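Pyridoxine 4-oxidase (Mesorhizobium loti, PDB 4HA6) catalyses the FAD-dependent oxidation of pyridoxine at its 4-hydroxymethyl group to pyridoxal, as a flavoprotein of the GMC oxidoreductase family. Local coordinates at residues G91-H96 with T181-N186; E125-G130 with L141-P146; G175-V180 with M317-A322. One frame throughout, in Å; residues are numbered along the deposited sequence.

Interaction 1: residues G91-H96 with T181-N186; sequences GYMRGH and TPNSLN. With FAD (flavin-adenine dinucleotide), chain B.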
loop_
_atom_site.group_PDB
_atom_site.type_symbol
_atom_site.label_atom_id
_atom_site.label_comp_id
_atom_site.label_asym_id
_atom_site.label_seq_id
_atom_site.Cartn_x
_atom_site.Cartn_y
_atom_site.Cartn_z
ATOM N N GLY A 91 7.004 -4.101 -5.452
ATOM C CA GLY A 91 6.988 -3.096 -6.500
ATOM C C GLY A 91 7.260 -1.740 -5.887
ATOM O O GLY A 91 6.759 -1.449 -4.786
ATOM N N TYR A 92 8.060 -0.923 -6.572
ATOM C CA TYR A 92 8.332 0.446 -6.122
ATOM C C TYR A 92 7.815 1.458 -7.152
ATOM O O TYR A 92 8.386 1.596 -8.247
ATOM C CB TYR A 92 9.830 0.653 -5.896
ATOM C CG TYR A 92 10.186 1.993 -5.281
ATOM C CD1 TYR A 92 10.075 2.205 -3.905
ATOM C CD2 TYR A 92 10.638 3.042 -6.077
ATOM C CE1 TYR A 92 10.412 3.436 -3.335
ATOM C CE2 TYR A 92 10.978 4.277 -5.519
ATOM C CZ TYR A 92 10.856 4.466 -4.156
ATOM O OH TYR A 92 11.185 5.693 -3.629
ATOM N N MET A 93 6.728 2.145 -6.802
ATOM C CA MET A 93 6.128 3.162 -7.662
ATOM C C MET A 93 5.889 4.414 -6.827
ATOM O O MET A 93 5.061 4.386 -5.918
ATOM C CB MET A 93 4.765 2.675 -8.196
ATOM C CG MET A 93 4.817 1.610 -9.295
ATOM S SD MET A 93 5.233 -0.066 -8.732
ATOM C CE MET A 93 4.455 -1.006 -10.058
ATOM N N ARG A 94 6.587 5.510 -7.121
ATOM C CA ARG A 94 6.363 6.753 -6.375
ATOM C C ARG A 94 4.913 7.215 -6.502
ATOM O O ARG A 94 4.286 7.629 -5.528
ATOM C CB ARG A 94 7.270 7.877 -6.892
ATOM C CG ARG A 94 8.752 7.692 -6.664
ATOM C CD ARG A 94 9.499 8.837 -7.360
ATOM N NE ARG A 94 10.918 8.838 -7.016
ATOM C CZ ARG A 94 11.803 9.709 -7.491
ATOM N NH1 ARG A 94 11.422 10.660 -8.340
ATOM N NH2 ARG A 94 13.071 9.625 -7.122
ATOM N N GLY A 95 4.375 7.123 -7.713
ATOM C CA GLY A 95 3.092 7.725 -8.009
ATOM C C GLY A 95 3.337 8.781 -9.073
ATOM O O GLY A 95 4.483 8.982 -9.486
ATOM N N HIS A 96 2.271 9.444 -9.521
ATOM C CA HIS A 96 2.357 10.480 -10.547
ATOM C C HIS A 96 2.216 11.845 -9.885
ATOM O O HIS A 96 1.446 11.982 -8.935
ATOM C CB HIS A 96 1.230 10.275 -11.558
ATOM C CG HIS A 96 1.236 11.260 -12.684
ATOM N ND1 HIS A 96 0.548 12.453 -12.633
ATOM C CD2 HIS A 96 1.848 11.229 -13.893
ATOM C CE1 HIS A 96 0.726 13.111 -13.765
ATOM N NE2 HIS A 96 1.519 12.394 -14.542
ATOM N N THR A 181 7.100 -0.689 -19.196
ATOM C CA THR A 181 8.365 -0.873 -18.481
ATOM C C THR A 181 8.218 -2.031 -17.509
ATOM O O THR A 181 7.123 -2.271 -16.992
ATOM C CB THR A 181 8.782 0.418 -17.692
ATOM O OG1 THR A 181 10.025 0.214 -16.997
ATOM C CG2 THR A 181 7.721 0.800 -16.684
ATOM N N PRO A 182 9.314 -2.771 -17.264
ATOM C CA PRO A 182 9.278 -3.681 -16.114
ATOM C C PRO A 182 9.113 -2.861 -14.838
ATOM O O PRO A 182 9.659 -1.753 -14.768
ATOM C CB PRO A 182 10.679 -4.318 -16.118
ATOM C CG PRO A 182 11.207 -4.118 -17.507
ATOM C CD PRO A 182 10.592 -2.831 -17.998
ATOM N N ASN A 183 8.381 -3.378 -13.854
ATOM C CA ASN A 183 8.282 -2.705 -12.563
ATOM C C ASN A 183 9.643 -2.595 -11.900
ATOM O O ASN A 183 10.416 -3.551 -11.914
ATOM C CB ASN A 183 7.352 -3.476 -11.622
ATOM C CG ASN A 183 5.969 -3.683 -12.209
ATOM O OD1 ASN A 183 5.515 -2.891 -13.025
ATOM N ND2 ASN A 183 5.299 -4.758 -11.797
ATOM N N SER A 184 9.942 -1.434 -11.324
ATOM C CA SER A 184 11.095 -1.312 -10.439
ATOM C C SER A 184 10.789 -2.099 -9.174
ATOM O O SER A 184 9.625 -2.174 -8.764
ATOM C CB SER A 184 11.373 0.155 -10.105
ATOM O OG SER A 184 11.617 0.912 -11.292
ATOM N N LEU A 185 11.821 -2.688 -8.564
ATOM C CA LEU A 185 11.630 -3.603 -7.432
ATOM C C LEU A 185 12.606 -3.341 -6.283
ATOM O O LEU A 185 13.759 -2.955 -6.518
ATOM C CB LEU A 185 11.794 -5.050 -7.888
ATOM C CG LEU A 185 10.827 -5.602 -8.931
ATOM C CD1 LEU A 185 11.317 -6.942 -9.427
ATOM C CD2 LEU A 185 9.449 -5.742 -8.332
ATOM N N ASN A 186 12.153 -3.555 -5.048
ATOM C CA ASN A 186 13.061 -3.481 -3.903
ATOM C C ASN A 186 13.722 -4.827 -3.697
ATOM O O ASN A 186 13.316 -5.601 -2.820
ATOM C CB ASN A 186 12.350 -3.055 -2.613
ATOM C CG ASN A 186 11.753 -1.658 -2.695
ATOM O OD1 ASN A 186 10.662 -1.415 -2.171
ATOM N ND2 ASN A 186 12.466 -0.730 -3.344
HETATM P PA FAD B . 2.279 -1.571 7.792
HETATM O O1A FAD B . 3.574 -1.700 7.002
HETATM O O2A FAD B . 1.179 -2.564 7.539
HETATM O O5B FAD B . 2.682 -1.598 9.359
HETATM C C5B FAD B . 1.753 -1.737 10.430
HETATM C C4B FAD B . 2.546 -2.368 11.566
HETATM O O4B FAD B . 2.012 -2.020 12.848
HETATM C C3B FAD B . 2.507 -3.888 11.474
HETATM O O3B FAD B . 3.854 -4.345 11.682
HETATM C C2B FAD B . 1.587 -4.323 12.612
HETATM O O2B FAD B . 1.959 -5.613 13.129
HETATM C C1B FAD B . 1.777 -3.204 13.633
HETATM N N9A FAD B . 0.597 -2.932 14.506
HETATM C C8A FAD B . -0.696 -2.854 14.122
HETATM N N7A FAD B . -1.492 -2.566 15.188
HETATM C C5A FAD B . -0.706 -2.449 16.284
HETATM C C6A FAD B . -0.910 -2.150 17.726
HETATM N N6A FAD B . -2.162 -1.904 18.229
HETATM N N1A FAD B . 0.193 -2.125 18.528
HETATM C C2A FAD B . 1.432 -2.352 18.044
HETATM N N3A FAD B . 1.676 -2.624 16.742
HETATM C C4A FAD B . 0.669 -2.686 15.825
HETATM N N1 FAD B . 3.019 -1.693 -1.899
HETATM C C2 FAD B . 3.826 -1.353 -2.921
HETATM O O2 FAD B . 4.115 -0.145 -3.075
HETATM N N3 FAD B . 4.308 -2.256 -3.795
HETATM C C4 FAD B . 4.033 -3.568 -3.697
HETATM O O4 FAD B . 4.481 -4.399 -4.530
HETATM C C4X FAD B . 3.151 -4.020 -2.597
HETATM N N5 FAD B . 2.810 -5.315 -2.434
HETATM C C5X FAD B . 2.015 -5.703 -1.405
HETATM C C6 FAD B . 1.677 -7.045 -1.241
HETATM C C7 FAD B . 0.868 -7.444 -0.181
HETATM C C7M FAD B . 0.514 -8.902 -0.016
HETATM C C8 FAD B . 0.360 -6.432 0.786
HETATM C C8M FAD B . -0.521 -6.868 1.927
HETATM C C9 FAD B . 0.693 -5.087 0.633
HETATM C C9A FAD B . 1.498 -4.696 -0.437
HETATM N N10 FAD B . 1.837 -3.342 -0.604
HETATM C C10 FAD B . 2.661 -2.975 -1.678
HETATM C "C1'" FAD B . 1.329 -2.331 0.331
HETATM C "C2'" FAD B . 2.388 -1.834 1.302
HETATM O "O2'" FAD B . 3.120 -2.945 1.844
HETATM C "C3'" FAD B . 1.654 -1.081 2.413
HETATM O "O3'" FAD B . 0.796 -0.100 1.806
HETATM C "C4'" FAD B . 2.625 -0.407 3.367
HETATM O "O4'" FAD B . 3.500 -1.417 3.899
HETATM C "C5'" FAD B . 1.888 0.328 4.491
HETATM O "O5'" FAD B . 2.810 0.552 5.555
HETATM P P FAD B . 2.290 1.173 6.936
HETATM O O1P FAD B . 3.465 1.678 7.764
HETATM O O2P FAD B . 1.123 2.100 6.664
HETATM O O3P FAD B . 1.640 -0.108 7.650
HETATM O O HOH W 1 8.001 -0.916 -2.330
HETATM O O HOH W 2 8.175 0.984 -11.212
#
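In this GMC oxidoreductase fold the 91-96 loop passes the pyrimidine end of the flavin, and a single beta bridge, G91 with L185, ties it to the 181-186 loop. The ring of Y92 stands anti to its backbone N (chi1 -173°) and is met obliquely by the amide of N186. Their planes lie 62° apart, with N186 ND2 3.8 Å from Y92 CD1. Both polar ends have partners elsewhere: N186 ND2 bonds to P142 O, Y92 OH to E125. M93 bends at chi2 and crosses N183 obliquely, its methyl CE coming 3.7 Å from N183 OD1, an oxygen that takes the N-H of M317. Between these two pairs Y92 N donates to S184 O at 3.0 Å, almost straight at 165°, although the donor sits above the carbonyl plane. A water accepts from S184 N and donates to Y92 O, a second backbone tie. G91 then turns both of its polar atoms to the cofactor, its N giving a 2.7 Å hydrogen bond to FAD O4. G91 O is gripped twice: FAD N3 donates to it at 2.8 Å, and a water held also by N186 OD1 donates at the same length.

Interaction 2: residues E125-G130 with L141-P146; sequences EDHPLG and LPIHLP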
loop_
_atom_site.group_PDB
_atom_site.type_symbol
_atom_site.label_atom_id
_atom_site.label_comp_id
_atom_site.label_asym_id
_atom_site.label_seq_id
_atom_site.Cartn_x
_atom_site.Cartn_y
_atom_site.Cartn_z
ATOM N N GLU A 125 15.896 6.602 -1.811
ATOM C CA GLU A 125 16.283 5.676 -2.874
ATOM C C GLU A 125 17.786 5.446 -3.052
ATOM O O GLU A 125 18.581 6.391 -2.992
ATOM C CB GLU A 125 15.702 6.187 -4.188
ATOM C CG GLU A 125 14.200 6.120 -4.188
ATOM C CD GLU A 125 13.576 7.034 -5.193
ATOM O OE1 GLU A 125 14.319 7.723 -5.932
ATOM O OE2 GLU A 125 12.334 7.066 -5.238
ATOM N N ASP A 126 18.168 4.189 -3.269
ATOM C CA ASP A 126 19.464 3.897 -3.898
ATOM C C ASP A 126 19.163 3.321 -5.269
ATOM O O ASP A 126 18.911 2.116 -5.402
ATOM C CB ASP A 126 20.312 2.911 -3.092
ATOM C CG ASP A 126 21.697 2.648 -3.741
ATOM O OD1 ASP A 126 22.243 3.555 -4.418
ATOM O OD2 ASP A 126 22.237 1.533 -3.568
ATOM N N HIS A 127 19.184 4.195 -6.275
ATOM C CA HIS A 127 18.669 3.901 -7.612
ATOM C C HIS A 127 19.803 3.883 -8.643
ATOM O O HIS A 127 20.730 4.683 -8.551
ATOM C CB HIS A 127 17.651 4.987 -7.987
ATOM C CG HIS A 127 16.706 4.595 -9.077
ATOM N ND1 HIS A 127 17.063 4.603 -10.410
ATOM C CD2 HIS A 127 15.411 4.201 -9.037
ATOM C CE1 HIS A 127 16.034 4.214 -11.141
ATOM N NE2 HIS A 127 15.015 3.973 -10.334
ATOM N N PRO A 128 19.727 2.982 -9.639
ATOM C CA PRO A 128 20.802 2.935 -10.637
ATOM C C PRO A 128 20.865 4.202 -11.497
ATOM O O PRO A 128 21.914 4.471 -12.071
ATOM C CB PRO A 128 20.445 1.706 -11.488
ATOM C CG PRO A 128 18.990 1.502 -11.287
ATOM C CD PRO A 128 18.709 1.943 -9.875
ATOM N N LEU A 129 19.771 4.962 -11.574
ATOM C CA LEU A 129 19.761 6.244 -12.287
ATOM C C LEU A 129 20.087 7.420 -11.354
ATOM O O LEU A 129 20.029 8.578 -11.761
ATOM C CB LEU A 129 18.390 6.481 -12.933
ATOM C CG LEU A 129 18.055 6.026 -14.349
ATOM C CD1 LEU A 129 18.883 4.831 -14.776
ATOM C CD2 LEU A 129 16.566 5.715 -14.454
ATOM N N GLY A 130 20.409 7.122 -10.100
ATOM C CA GLY A 130 20.775 8.155 -9.147
ATOM C C GLY A 130 21.853 9.077 -9.687
ATOM O O GLY A 130 22.861 8.622 -10.234
ATOM N N LEU A 141 17.192 2.370 0.678
ATOM C CA LEU A 141 16.312 1.424 -0.015
ATOM C C LEU A 141 16.792 1.190 -1.438
ATOM O O LEU A 141 16.663 2.086 -2.281
ATOM C CB LEU A 141 14.882 1.995 -0.110
ATOM C CG LEU A 141 13.635 1.124 0.099
ATOM C CD1 LEU A 141 12.450 1.611 -0.747
ATOM C CD2 LEU A 141 13.890 -0.360 -0.089
ATOM N N PRO A 142 17.325 -0.014 -1.722
ATOM C CA PRO A 142 17.726 -0.338 -3.096
ATOM C C PRO A 142 16.522 -0.344 -4.029
ATOM O O PRO A 142 15.477 -0.918 -3.698
ATOM C CB PRO A 142 18.281 -1.764 -2.979
ATOM C CG PRO A 142 18.675 -1.905 -1.548
ATOM C CD PRO A 142 17.669 -1.092 -0.775
ATOM N N ILE A 143 16.662 0.304 -5.180
ATOM C CA ILE A 143 15.666 0.199 -6.236
ATOM C C ILE A 143 16.321 -0.524 -7.415
ATOM O O ILE A 143 17.344 -0.073 -7.942
ATOM C CB ILE A 143 15.156 1.585 -6.721
ATOM C CG1 ILE A 143 14.919 2.551 -5.549
ATOM C CG2 ILE A 143 13.907 1.418 -7.618
ATOM C CD1 ILE A 143 14.030 1.988 -4.422
ATOM N N HIS A 144 15.734 -1.639 -7.835
ATOM C CA HIS A 144 16.307 -2.433 -8.923
ATOM C C HIS A 144 15.492 -2.245 -10.196
ATOM O O HIS A 144 14.255 -2.260 -10.155
ATOM C CB HIS A 144 16.336 -3.908 -8.499
ATOM C CG HIS A 144 16.748 -4.865 -9.578
ATOM N ND1 HIS A 144 17.811 -4.633 -10.427
ATOM C CD2 HIS A 144 16.251 -6.081 -9.919
ATOM C CE1 HIS A 144 17.943 -5.659 -11.252
ATOM N NE2 HIS A 144 17.010 -6.551 -10.964
ATOM N N LEU A 145 16.186 -2.050 -11.316
ATOM C CA LEU A 145 15.553 -1.957 -12.630
ATOM C C LEU A 145 15.828 -3.257 -13.381
ATOM O O LEU A 145 16.919 -3.445 -13.915
ATOM C CB LEU A 145 16.129 -0.781 -13.435
ATOM C CG LEU A 145 15.910 0.657 -12.944
ATOM C CD1 LEU A 145 16.529 1.687 -13.889
ATOM C CD2 LEU A 145 14.436 0.947 -12.747
ATOM N N PRO A 146 14.842 -4.166 -13.415
ATOM C CA PRO A 146 15.100 -5.463 -14.044
ATOM C C PRO A 146 15.245 -5.321 -15.555
ATOM O O PRO A 146 14.550 -4.498 -16.154
ATOM C CB PRO A 146 13.835 -6.267 -13.713
ATOM C CG PRO A 146 13.219 -5.561 -12.516
ATOM C CD PRO A 146 13.505 -4.108 -12.800
#
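H127 carries its ring anti to the backbone N (chi1 -160°), whereas I143 sets CG1 anti to its carbonyl carbon and CG2 anti to its N, so the ring and the branched chain meet beside a small two-stranded parallel sheet, 125-126 with 141-142. Strand 125-126 follows directly on helix 114-124. Across the two segments D126 makes both backbone bonds: its N donates to L141 O at 2.8 Å, and its O accepts from I143 N at 2.9 Å. Both bonds are nearly straight, with the donors above the carbonyl planes. D126 thus straddles P142, and the missing N-H of the proline costs this ladder nothing.

On one face of the sheet E125 lays its CG obliquely against I143 CG1, and its carboxylate, shared with Y92, forms a salt bridge with R94. D126 points to the other face, where R188 pairs with it.

Beyond the strands the contact is made by side-chain packing. H127 CD2 presses on I143 CG2 at 3.5 Å, while the CE1 side of the ring meets the L145 methyls, the two side chains crossing at about a right angle. L145 CD1 also lies 3.6 Å from P128 CG and at 4.0 Å from L129 CD1, so one leucine tip packs against three consecutive residues of the type I turn H127 to G130. P128 CD is tight against I143 O, at 3.1 Å.

H135 stacks on the H127 ring, and the turn fixes the rotation of the H127 ring: L129 N lies in the ring plane and donates to H127 ND1 at 3.0 Å. With ND1 an acceptor, a neutral ring would probably carry its proton on NE2, which lies near both I143 CG2 and L145 CD2.

Interaction 3: residues G175-V180 with M317-A322; sequences GEMIGV and MAYMRA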
loop_
_atom_site.group_PDB
_atom_site.type_symbol
_atom_site.label_atom_id
_atom_site.label_comp_id
_atom_site.label_asym_id
_atom_site.label_seq_id
_atom_site.Cartn_x
_atom_site.Cartn_y
_atom_site.Cartn_z
ATOM N N GLY A 175 8.471 10.811 -12.913
ATOM C CA GLY A 175 7.465 11.855 -13.025
ATOM C C GLY A 175 6.559 11.546 -14.205
ATOM O O GLY A 175 5.456 12.091 -14.317
ATOM N N GLU A 176 7.042 10.675 -15.091
ATOM C CA GLU A 176 6.237 10.126 -16.182
ATOM C C GLU A 176 5.901 8.678 -15.852
ATOM O O GLU A 176 6.802 7.843 -15.725
ATOM C CB GLU A 176 6.999 10.194 -17.513
ATOM C CG GLU A 176 6.202 9.653 -18.709
ATOM C CD GLU A 176 6.908 9.856 -20.040
ATOM O OE1 GLU A 176 6.345 9.451 -21.090
ATOM O OE2 GLU A 176 8.030 10.412 -20.030
ATOM N N MET A 177 4.613 8.373 -15.719
ATOM C CA MET A 177 4.198 7.056 -15.237
ATOM C C MET A 177 3.432 6.243 -16.296
ATOM O O MET A 177 3.424 5.005 -16.267
ATOM C CB MET A 177 3.401 7.228 -13.929
ATOM C CG MET A 177 2.861 5.962 -13.328
ATOM S SD MET A 177 2.437 6.263 -11.587
ATOM C CE MET A 177 1.901 4.619 -11.091
ATOM N N ILE A 178 2.820 6.936 -17.253
ATOM C CA ILE A 178 2.145 6.262 -18.367
ATOM C C ILE A 178 3.184 5.775 -19.363
ATOM O O ILE A 178 4.030 6.554 -19.809
ATOM C CB ILE A 178 1.169 7.205 -19.105
ATOM C CG1 ILE A 178 -0.129 7.365 -18.311
ATOM C CG2 ILE A 178 0.844 6.680 -20.487
ATOM C CD1 ILE A 178 -1.111 8.305 -18.965
ATOM N N GLY A 179 3.123 4.492 -19.713
ATOM C CA GLY A 179 4.080 3.923 -20.656
ATOM C C GLY A 179 4.220 2.431 -20.413
ATOM O O GLY A 179 3.364 1.840 -19.746
ATOM N N VAL A 180 5.275 1.820 -20.958
ATOM C CA VAL A 180 5.543 0.400 -20.729
ATOM C C VAL A 180 6.950 0.232 -20.153
ATOM O O VAL A 180 7.868 0.954 -20.549
ATOM C CB VAL A 180 5.361 -0.458 -22.008
ATOM C CG1 VAL A 180 3.895 -0.511 -22.423
ATOM C CG2 VAL A 180 6.225 0.069 -23.147
ATOM N N MET A 317 3.463 -3.468 -14.809
ATOM C CA MET A 317 2.238 -2.677 -14.890
ATOM C C MET A 317 2.377 -1.694 -16.022
ATOM O O MET A 317 3.426 -1.048 -16.155
ATOM C CB MET A 317 2.028 -1.852 -13.621
ATOM C CG MET A 317 1.863 -2.647 -12.364
ATOM S SD MET A 317 0.568 -3.832 -12.626
ATOM C CE MET A 317 1.606 -5.299 -12.665
ATOM N N ALA A 318 1.323 -1.563 -16.824
ATOM C CA ALA A 318 1.267 -0.515 -17.830
ATOM C C ALA A 318 0.146 0.443 -17.446
ATOM O O ALA A 318 -1.031 0.100 -17.581
ATOM C CB ALA A 318 1.006 -1.107 -19.205
ATOM N N TYR A 319 0.509 1.628 -16.954
ATOM C CA TYR A 319 -0.470 2.672 -16.660
ATOM C C TYR A 319 -0.756 3.477 -17.923
ATOM O O TYR A 319 0.132 3.661 -18.757
ATOM C CB TYR A 319 0.063 3.587 -15.551
ATOM C CG TYR A 319 0.376 2.796 -14.314
ATOM C CD1 TYR A 319 -0.626 2.516 -13.395
ATOM C CD2 TYR A 319 1.648 2.276 -14.091
ATOM C CE1 TYR A 319 -0.363 1.770 -12.256
ATOM C CE2 TYR A 319 1.926 1.514 -12.951
ATOM C CZ TYR A 319 0.899 1.262 -12.044
ATOM O OH TYR A 319 1.110 0.502 -10.906
ATOM N N MET A 320 -1.987 3.968 -18.060
ATOM C CA MET A 320 -2.367 4.680 -19.275
ATOM C C MET A 320 -3.652 5.479 -19.072
ATOM O O MET A 320 -4.317 5.383 -18.030
ATOM C CB MET A 320 -2.532 3.681 -20.433
ATOM C CG MET A 320 -3.651 2.652 -20.210
ATOM S SD MET A 320 -3.578 1.168 -21.266
ATOM C CE MET A 320 -2.341 0.196 -20.408
ATOM N N ARG A 321 -4.010 6.270 -20.072
ATOM C CA ARG A 321 -5.281 6.956 -20.026
ATOM C C ARG A 321 -6.341 5.920 -20.392
ATOM O O ARG A 321 -6.037 4.899 -21.019
ATOM C CB ARG A 321 -5.286 8.153 -20.986
ATOM C CG ARG A 321 -4.207 9.205 -20.674
ATOM C CD ARG A 321 -4.458 9.932 -19.347
ATOM N NE ARG A 321 -5.600 10.830 -19.456
ATOM C CZ ARG A 321 -6.058 11.591 -18.467
ATOM N NH1 ARG A 321 -5.464 11.574 -17.275
ATOM N NH2 ARG A 321 -7.116 12.368 -18.672
ATOM N N ALA A 322 -7.575 6.160 -19.976
ATOM C CA ALA A 322 -8.643 5.201 -20.228
ATOM C C ALA A 322 -9.129 5.173 -21.686
ATOM O O ALA A 322 -9.771 4.207 -22.089
ATOM C CB ALA A 322 -9.800 5.456 -19.295
HETATM O O HOH W 3 3.251 2.491 -17.085
#
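The tight part of this contact is M177 and I178 against strand 314-320, which also carries S314 of the pyridoxamine pocket. Extended M177 sets its methyl CE squarely over one face of the Y319 ring, 3.6 Å from the centroid and 10° off the normal. This is a CH-pi contact; SD, farther off, adds a Met-aromatic contact, and H172 meets the ring edge-to-face. The Y319 side chain is about 6 Å from the bound pyridoxamine. An alanine at Y319 would remove the ring beneath CE and would probably leave M177 poorly packed in this buried spot. I178 packs as closely, CG1 3.6 Å from M320 CA and CD1 3.6 Å from R321 CG. Beside the ring one water joins the backbones, donating to M177 O and G179 O and accepting from Y319 N at 2.9 Å. The direct bond, G179 N to Y319 O, is longer (3.2 Å) and bent to 147°. V180 is looser, its CG1 4.4 Å from A318 CB, and on the partly exposed side R321 NH1 is hydrogen-bonded to Q330 O. With one bent direct bond, the loop probably holds to the strand mainly by methyl, isoleucine and shared water.

Along the chain, interaction 2 begins and ends between the two segments of interaction 1, while interactions 1 and 3 cross, since 175-180 comes before 181-186 and 317-322 after it. The 175-186 loop runs through both of these, their centres about 11 Å apart, and M93 CE packs against Y319 OH where they touch. Interaction 2 lies about 10 Å from interaction 1, centre to centre, with S184 packed on L145 between them. Interactions 2 and 3 do not touch, their centres about 19 Å apart. Interaction 1 therefore sits in the middle, at the flavin, between the small parallel sheet beyond helix 114-124 and strand 314-320 of the antiparallel sheet, and so probably helps to connect both to the flavin and substrate site.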